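Local coordinates for protein dehydrogenase (Sinorhizobium meliloti, PDB 3UOE) that probably works as an oxidoreductase of the LDH2/MDH2 family, whose members include malate and L-lactate dehydrogenases, at residues A255-V260 and S266-D271; L76-K81 and H280-G285; G92-R95 and F99-V102. All coordinates share one frame; numbering follows the deposited sequence.

The three contacts tie different parts of one fold together, and all are partly buried. Contact 1 folds the loop 266-271 back on helix 246-264; none of its touching residues is exposed, and a buried carboxylate holds a backbone N-H. Contact 2 brings helix 72-80, distant in sequence, to a later portion of the same loop, with an arginine gripping a carbonyl oxygen. These two touch: Asn-283 bonds to Asn-267 and Asp-271. Contact 3, about 8 Å from either at the nearest atoms, is the most open, with three exposed residues of eight: a hairpin at the sheet margin, built from backbone bonds and a CH-pi contact between Trp-94 and Leu-100. Contacts 1 and 3 both reach the second subunit; contact 2 does not.

Contact 1 of 3, residues A255-V260 and S266-D271; sequences AIELLV and SNLAPD
Glu-257 reaches from helix 246-264 to the loop that follows it, and its OE2 takes the backbone N-H of Ala-269 at 2.8 Å. The bond is bent, 141° at the hydrogen, and the donor comes from above the carboxylate, 51° out of its plane. The side chain starts with CG anti to the backbone N (chi1 -173°) and then bends at chi2, which brings the carboxylate over to Ala-269. There the methyl CB lies 3.4 Å from OE2 of Glu-257, and the small side chain of Ala-269 suits a place beside the carboxylate. Leu-268 crosses the stem of the glutamate at a slant, its CD1 packing 4.0 Å from CG of Glu-257, so methylene and methyl meet while the polar end passes on to the loop. One turn later in the helix, Val-260 sets CG1 alongside OG of Ser-266, 3.6 Å away; the branched valine also packs on Met-160 and Leu-287 of the central sheet, while the small serine lies against its CG1.

The other carboxylate oxygen, OE1, accepts from Gly-178 N and Asn-180 ND2, so this buried acid joins two loops. Replacing Glu-257 by an alanine removes both oxygens and is likely to leave the N-H of Ala-269 without OE2, the donors of Gly-178 and Asn-180 without OE1, and CD1 of Leu-268 without its packing partner. Ala-255 and Leu-258 meet Phe-193 of the second subunit. Close to that interface, then, a buried glutamate of helix 246-264 accepts a backbone N-H from the loop that leads to strand 285-291 of the mixed sheet.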
loop_
_atom_site.group_PDB
_atom_site.type_symbol
_atom_site.label_atom_id
_atom_site.label_comp_id
_atom_site.label_asym_id
_atom_site.label_seq_id
_atom_site.Cartn_x
_atom_site.Cartn_y
_atom_site.Cartn_z
ATOM N N ALA A 255 2.575 -7.698 3.613
ATOM C CA ALA A 255 3.545 -6.615 3.718
ATOM C C ALA A 255 3.202 -5.751 4.928
ATOM O O ALA A 255 4.050 -5.492 5.780
ATOM C CB ALA A 255 3.574 -5.772 2.445
ATOM N N ILE A 256 1.946 -5.324 5.006
ATOM C CA ILE A 256 1.499 -4.487 6.108
ATOM C C ILE A 256 1.787 -5.166 7.444
ATOM O O ILE A 256 2.360 -4.557 8.355
ATOM C CB ILE A 256 0.007 -4.138 5.973
ATOM C CG1 ILE A 256 -0.207 -3.264 4.736
ATOM C CG2 ILE A 256 -0.505 -3.430 7.222
ATOM C CD1 ILE A 256 -1.637 -3.086 4.334
ATOM N N GLU A 257 1.410 -6.436 7.543
ATOM C CA GLU A 257 1.644 -7.228 8.747
ATOM C C GLU A 257 3.099 -7.111 9.199
ATOM O O GLU A 257 3.390 -6.843 10.365
ATOM C CB GLU A 257 1.320 -8.700 8.461
ATOM C CG GLU A 257 1.357 -9.598 9.685
ATOM C CD GLU A 257 0.086 -9.472 10.502
ATOM O OE1 GLU A 257 -1.007 -9.552 9.894
ATOM O OE2 GLU A 257 0.178 -9.278 11.741
ATOM N N LEU A 258 4.006 -7.315 8.252
ATOM C CA LEU A 258 5.434 -7.390 8.540
ATOM C C LEU A 258 6.004 -6.019 8.871
ATOM O O LEU A 258 6.788 -5.888 9.800
ATOM C CB LEU A 258 6.181 -8.000 7.345
ATOM C CG LEU A 258 5.675 -9.374 6.891
ATOM C CD1 LEU A 258 6.203 -9.739 5.506
ATOM C CD2 LEU A 258 6.043 -10.446 7.913
ATOM N N LEU A 259 5.610 -5.000 8.108
ATOM C CA LEU A 259 6.057 -3.643 8.389
ATOM C C LEU A 259 5.614 -3.211 9.784
ATOM O O LEU A 259 6.413 -2.693 10.567
ATOM C CB LEU A 259 5.543 -2.655 7.337
ATOM C CG LEU A 259 6.091 -2.819 5.915
ATOM C CD1 LEU A 259 5.174 -2.143 4.906
ATOM C CD2 LEU A 259 7.502 -2.260 5.820
ATOM N N VAL A 260 4.350 -3.441 10.113
ATOM C CA VAL A 260 3.859 -3.011 11.420
ATOM C C VAL A 260 4.635 -3.670 12.571
ATOM O O VAL A 260 5.132 -2.981 13.461
ATOM C CB VAL A 260 2.347 -3.234 11.576
ATOM C CG1 VAL A 260 1.908 -2.860 12.975
ATOM C CG2 VAL A 260 1.596 -2.398 10.562
ATOM N N SER A 266 4.986 -4.621 17.653
ATOM C CA SER A 266 3.763 -5.231 18.138
ATOM C C SER A 266 3.836 -6.709 17.775
ATOM O O SER A 266 4.791 -7.144 17.137
ATOM C CB SER A 266 2.562 -4.584 17.457
ATOM O OG SER A 266 2.786 -4.472 16.055
ATOM N N ASN A 267 2.828 -7.478 18.159
ATOM C CA ASN A 267 2.802 -8.897 17.829
ATOM C C ASN A 267 2.230 -9.206 16.449
ATOM O O ASN A 267 1.361 -8.483 15.941
ATOM C CB ASN A 267 2.055 -9.670 18.915
ATOM C CG ASN A 267 2.834 -9.723 20.212
ATOM O OD1 ASN A 267 2.547 -8.994 21.151
ATOM N ND2 ASN A 267 3.855 -10.555 20.249
ATOM N N LEU A 268 2.736 -10.274 15.842
ATOM C CA LEU A 268 2.162 -10.794 14.607
ATOM C C LEU A 268 0.736 -11.313 14.845
ATOM O O LEU A 268 0.426 -11.823 15.932
ATOM C CB LEU A 268 3.040 -11.905 14.036
ATOM C CG LEU A 268 4.362 -11.545 13.335
ATOM C CD1 LEU A 268 4.197 -10.415 12.319
ATOM C CD2 LEU A 268 5.446 -11.226 14.353
ATOM N N ALA A 269 -0.110 -11.191 13.822
ATOM C CA ALA A 269 -1.541 -11.511 13.924
ATOM C C ALA A 269 -1.908 -12.709 14.792
ATOM O O ALA A 269 -2.764 -12.582 15.665
ATOM C CB ALA A 269 -2.186 -11.643 12.528
ATOM N N PRO A 270 -1.283 -13.880 14.549
ATOM C CA PRO A 270 -1.696 -15.064 15.320
ATOM C C PRO A 270 -1.591 -14.860 16.843
ATOM O O PRO A 270 -2.289 -15.537 17.595
ATOM C CB PRO A 270 -0.709 -16.154 14.856
ATOM C CG PRO A 270 -0.253 -15.707 13.496
ATOM C CD PRO A 270 -0.194 -14.194 13.603
ATOM N N ASP A 271 -0.740 -13.940 17.287
ATOM C CA ASP A 271 -0.574 -13.679 18.715
ATOM C C ASP A 271 -1.363 -12.466 19.168
ATOM O O ASP A 271 -1.283 -12.069 20.337
ATOM C CB ASP A 271 0.903 -13.453 19.053
ATOM C CG ASP A 271 1.769 -14.626 18.660
ATOM O OD1 ASP A 271 2.829 -14.410 18.029
ATOM O OD2 ASP A 271 1.369 -15.766 18.962
#

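Contact 2 of 3, residues L76-K81 and H280-G285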
loop_
_atom_site.group_PDB
_atom_site.type_symbol
_atom_site.label_atom_id
_atom_site.label_comp_id
_atom_site.label_asym_id
_atom_site.label_seq_id
_atom_site.Cartn_x
_atom_site.Cartn_y
_atom_site.Cartn_z
ATOM N N LEU A 76 -15.706 0.461 26.276
ATOM C CA LEU A 76 -16.237 0.781 27.595
ATOM C C LEU A 76 -15.880 -0.337 28.571
ATOM O O LEU A 76 -15.441 -0.089 29.689
ATOM C CB LEU A 76 -17.757 0.985 27.534
ATOM C CG LEU A 76 -18.270 2.156 26.683
ATOM C CD1 LEU A 76 -19.790 2.214 26.677
ATOM C CD2 LEU A 76 -17.682 3.483 27.173
ATOM N N SER A 77 -16.052 -1.575 28.126
ATOM C CA SER A 77 -15.751 -2.733 28.965
ATOM C C SER A 77 -14.253 -2.815 29.293
ATOM O O SER A 77 -13.859 -3.098 30.425
ATOM C CB SER A 77 -16.230 -4.016 28.274
ATOM O OG SER A 77 -16.073 -5.130 29.114
ATOM N N ARG A 78 -13.425 -2.559 28.290
ATOM C CA ARG A 78 -11.982 -2.616 28.468
ATOM C C ARG A 78 -11.501 -1.533 29.431
ATOM O O ARG A 78 -10.562 -1.734 30.195
ATOM C CB ARG A 78 -11.270 -2.518 27.118
ATOM C CG ARG A 78 -11.487 -3.741 26.223
ATOM C CD ARG A 78 -10.719 -3.634 24.894
ATOM N NE ARG A 78 -9.277 -3.574 25.115
ATOM C CZ ARG A 78 -8.503 -4.635 25.326
ATOM N NH1 ARG A 78 -9.025 -5.862 25.330
ATOM N NH2 ARG A 78 -7.200 -4.469 25.522
ATOM N N LEU A 79 -12.160 -0.386 29.391
ATOM C CA LEU A 79 -11.855 0.686 30.316
ATOM C C LEU A 79 -12.204 0.280 31.746
ATOM O O LEU A 79 -11.388 0.425 32.653
ATOM C CB LEU A 79 -12.621 1.946 29.916
ATOM C CG LEU A 79 -12.101 2.664 28.671
ATOM C CD1 LEU A 79 -13.151 3.596 28.101
ATOM C CD2 LEU A 79 -10.788 3.412 28.966
ATOM N N ASP A 80 -13.421 -0.227 31.934
ATOM C CA ASP A 80 -13.891 -0.675 33.244
ATOM C C ASP A 80 -12.983 -1.745 33.850
ATOM O O ASP A 80 -12.967 -1.949 35.063
ATOM C CB ASP A 80 -15.296 -1.269 33.125
ATOM C CG ASP A 80 -16.367 -0.215 32.940
ATOM O OD1 ASP A 80 -16.163 0.955 33.351
ATOM O OD2 ASP A 80 -17.429 -0.563 32.388
ATOM N N LYS A 81 -12.255 -2.458 33.002
ATOM C CA LYS A 81 -11.536 -3.627 33.473
ATOM C C LYS A 81 -10.050 -3.366 33.591
ATOM O O LYS A 81 -9.290 -4.266 33.931
ATOM C CB LYS A 81 -11.810 -4.830 32.572
ATOM C CG LYS A 81 -13.231 -5.382 32.704
ATOM C CD LYS A 81 -13.429 -6.574 31.776
ATOM C CE LYS A 81 -14.829 -7.169 31.892
ATOM N NZ LYS A 81 -15.084 -7.801 33.218
ATOM N N HIS A 280 -7.754 -9.496 27.088
ATOM C CA HIS A 280 -6.321 -9.431 26.873
ATOM C C HIS A 280 -5.861 -8.049 26.480
ATOM O O HIS A 280 -6.639 -7.259 25.940
ATOM C CB HIS A 280 -5.900 -10.434 25.789
ATOM C CG HIS A 280 -6.357 -11.830 26.068
ATOM N ND1 HIS A 280 -7.344 -12.452 25.336
ATOM C CD2 HIS A 280 -5.994 -12.707 27.034
ATOM C CE1 HIS A 280 -7.550 -13.664 25.819
ATOM N NE2 HIS A 280 -6.746 -13.841 26.853
ATOM N N PRO A 281 -4.578 -7.760 26.748
ATOM C CA PRO A 281 -3.945 -6.511 26.304
ATOM C C PRO A 281 -4.095 -6.355 24.791
ATOM O O PRO A 281 -3.975 -7.330 24.069
ATOM C CB PRO A 281 -2.465 -6.714 26.676
ATOM C CG PRO A 281 -2.490 -7.697 27.827
ATOM C CD PRO A 281 -3.668 -8.605 27.546
ATOM N N ALA A 282 -4.376 -5.148 24.317
ATOM C CA ALA A 282 -4.318 -4.891 22.886
ATOM C C ALA A 282 -2.843 -4.890 22.470
ATOM O O ALA A 282 -2.066 -4.080 22.963
ATOM C CB ALA A 282 -4.989 -3.575 22.564
ATOM N N ASN A 283 -2.446 -5.819 21.605
ATOM C CA ASN A 283 -1.026 -5.971 21.255
ATOM C C ASN A 283 -0.756 -5.938 19.747
ATOM O O ASN A 283 0.232 -6.494 19.267
ATOM C CB ASN A 283 -0.446 -7.252 21.867
ATOM C CG ASN A 283 -1.168 -8.498 21.393
ATOM O OD1 ASN A 283 -2.263 -8.415 20.851
ATOM N ND2 ASN A 283 -0.549 -9.659 21.579
ATOM N N LYS A 284 -1.663 -5.299 19.012
ATOM C CA LYS A 284 -1.475 -5.024 17.596
ATOM C C LYS A 284 -0.624 -3.749 17.458
ATOM O O LYS A 284 -0.271 -3.119 18.466
ATOM C CB LYS A 284 -2.838 -4.883 16.895
ATOM C CG LYS A 284 -3.366 -3.463 16.764
ATOM C CD LYS A 284 -3.660 -2.820 18.084
ATOM C CE LYS A 284 -3.573 -1.287 17.985
ATOM N NZ LYS A 284 -4.880 -0.674 17.718
ATOM N N GLY A 285 -0.270 -3.381 16.231
ATOM C CA GLY A 285 0.536 -2.193 16.008
ATOM C C GLY A 285 -0.090 -1.253 14.993
ATOM O O GLY A 285 -1.020 -1.627 14.280
HETATM O O HOH W 1 -4.797 -3.038 26.095
#
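Arg-78 presents the end of its guanidinium to the carbonyl of His-280, and both terminal nitrogens close on that one oxygen. NH1 lies 2.8 Å and NH2 2.9 Å from His-280 O, which sits only 2° out of the guanidinium plane. The two donors divide the acceptor unequally: NH1 comes nearly in line with the carbonyl, at a C=O...N angle of 160°, whereas NH2 lies in the carbonyl plane, on a lone pair. Extended at chi2, the arginine chain bends at chi3 (62°), which turns its end to face the loop. Next along, CB of Ala-282 packs 3.8 Å from NH2 of Arg-78, its small methyl suiting a place so near the flat group. The backbone N of Ala-282 is a donor too and makes no bond with the arginine; a water accepts from it at 2.8 Å, and weakly from NH2.

Farther out, the guanidinium is held by more of the same chain. NE gives a hydrogen bond to Asn-138 OD1 and NH1 a second one to Asp-277 O, while Asp-277 OD1 receives the N-H of His-280. Ser-77, one residue earlier in the helix, bonds to Asp-278. The partners described here for this buried arginine are carbonyl and amide oxygens, so its positive charge is probably stabilised by the dipoles of these groups, and the grip on the loop is directional.

Contact 3 of 3, residues G92-R95 and F99-V102; sequences GTWR and FLSV
Strands 92-94 and 99-102 run antiparallel, their axes 4.5 Å apart at closest approach, with Thr-93 and Ser-101 as a hydrogen-bonded pair (N to O 2.8 Å in both directions) between the non-hydrogen-bonded pairs Gly-92 with Val-102 and Trp-94 with Leu-100, and with Arg-95 N meeting Phe-99 O at 2.9 Å toward the turn.

On the face that carries Trp-94, the indole lies flat across Leu-100. The leucine CG stands 3.8 Å from the centroid of the six-membered ring, 7° off its normal, a CH-pi contact over the ring centre. With CG of Trp-94 beside its backbone N (chi1 -69°), the indole leans across to the partner strand. CB of Leu-100 adds an apolar contact at 3.8 Å from Trp-94 CZ3. As modelled, a CB at Gly-92 would come very close to CD2 of Leu-100, but the leucine torsions lie away from staggered values and the position of that methyl is doubtful. A broad aromatic is well matched to a branched aliphatic here; Trp-94 also packs on Val-119, Thr-120 and Ile-123 of helix 109-127, and Leu-100 on Thr-120.

Thr-93 and Ser-101 point to the opposite face. At the corner where the first strand turns, CG of Arg-95 packs 3.7 Å from CB of Ser-101, a small residue that suits the place beside it. The arginine bends at chi2 and chi3, and its NH2 makes a weak hydrogen bond to Ser-294 O of the second subunit.

Phe-99 packs on Ile-131 and Ala-133 of the next strand and on Gly-296 of that subunit.

This is a beta hairpin at the margin of the mixed sheet: strand 91-96 is outermost within the chain, and strand 99-105, helix 109-127 and the parallel strand 129-137 form a beta-alpha-beta crossover.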
loop_
_atom_site.group_PDB
_atom_site.type_symbol
_atom_site.label_atom_id
_atom_site.label_comp_id
_atom_site.label_asym_id
_atom_site.label_seq_id
_atom_site.Cartn_x
_atom_site.Cartn_y
_atom_site.Cartn_z
ATOM N N GLY A 92 5.861 8.959 23.567
ATOM C CA GLY A 92 6.740 8.858 22.416
ATOM C C GLY A 92 8.202 9.143 22.705
ATOM O O GLY A 92 8.535 10.019 23.510
ATOM N N THR A 93 9.077 8.395 22.039
ATOM C CA THR A 93 10.510 8.629 22.109
ATOM C C THR A 93 11.069 8.722 20.690
ATOM O O THR A 93 10.783 7.869 19.852
ATOM C CB THR A 93 11.240 7.472 22.835
ATOM O OG1 THR A 93 10.669 7.267 24.139
ATOM C CG2 THR A 93 12.738 7.769 22.964
ATOM N N TRP A 94 11.866 9.752 20.420
ATOM C CA TRP A 94 12.540 9.866 19.132
ATOM C C TRP A 94 13.742 8.943 19.102
ATOM O O TRP A 94 14.754 9.207 19.743
ATOM C CB TRP A 94 12.952 11.315 18.854
ATOM C CG TRP A 94 11.759 12.195 18.623
ATOM C CD1 TRP A 94 11.179 13.054 19.519
ATOM C CD2 TRP A 94 10.976 12.277 17.424
ATOM N NE1 TRP A 94 10.088 13.672 18.943
ATOM C CE2 TRP A 94 9.942 13.211 17.658
ATOM C CE3 TRP A 94 11.051 11.651 16.173
ATOM C CZ2 TRP A 94 8.992 13.536 16.691
ATOM C CZ3 TRP A 94 10.103 11.978 15.205
ATOM C CH2 TRP A 94 9.084 12.909 15.475
ATOM N N ARG A 95 13.621 7.848 18.365
ATOM C CA ARG A 95 14.690 6.870 18.299
ATOM C C ARG A 95 15.758 7.364 17.327
ATOM O O ARG A 95 16.960 7.151 17.536
ATOM C CB ARG A 95 14.129 5.507 17.894
ATOM C CG ARG A 95 13.346 4.820 19.007
ATOM C CD ARG A 95 14.221 3.846 19.789
ATOM N NE ARG A 95 14.893 2.904 18.887
ATOM C CZ ARG A 95 15.163 1.628 19.167
ATOM N NH1 ARG A 95 14.807 1.101 20.337
ATOM N NH2 ARG A 95 15.779 0.869 18.265
ATOM N N PHE A 99 12.134 9.210 13.396
ATOM C CA PHE A 99 11.465 7.987 13.816
ATOM C C PHE A 99 10.982 8.080 15.255
ATOM O O PHE A 99 11.788 8.074 16.190
ATOM C CB PHE A 99 12.393 6.779 13.643
ATOM C CG PHE A 99 11.683 5.445 13.727
ATOM C CD1 PHE A 99 11.109 5.016 14.926
ATOM C CD2 PHE A 99 11.601 4.615 12.614
ATOM C CE1 PHE A 99 10.463 3.793 15.010
ATOM C CE2 PHE A 99 10.956 3.390 12.687
ATOM C CZ PHE A 99 10.383 2.977 13.893
ATOM N N LEU A 100 9.663 8.153 15.420
ATOM C CA LEU A 100 9.049 8.240 16.741
ATOM C C LEU A 100 8.518 6.869 17.151
ATOM O O LEU A 100 7.642 6.304 16.493
ATOM C CB LEU A 100 7.885 9.231 16.721
ATOM C CG LEU A 100 7.539 10.137 17.910
ATOM C CD1 LEU A 100 6.028 10.109 18.145
ATOM C CD2 LEU A 100 8.276 9.804 19.186
ATOM N N SER A 101 9.052 6.342 18.244
ATOM C CA SER A 101 8.555 5.109 18.831
ATOM C C SER A 101 7.558 5.428 19.938
ATOM O O SER A 101 7.888 6.133 20.890
ATOM C CB SER A 101 9.716 4.304 19.406
ATOM O OG SER A 101 9.236 3.132 20.022
ATOM N N VAL A 102 6.341 4.913 19.820
ATOM C CA VAL A 102 5.295 5.246 20.782
ATOM C C VAL A 102 4.826 4.018 21.539
ATOM O O VAL A 102 4.401 3.029 20.948
ATOM C CB VAL A 102 4.054 5.923 20.109
ATOM C CG1 VAL A 102 3.010 6.309 21.157
ATOM C CG2 VAL A 102 4.465 7.141 19.318
#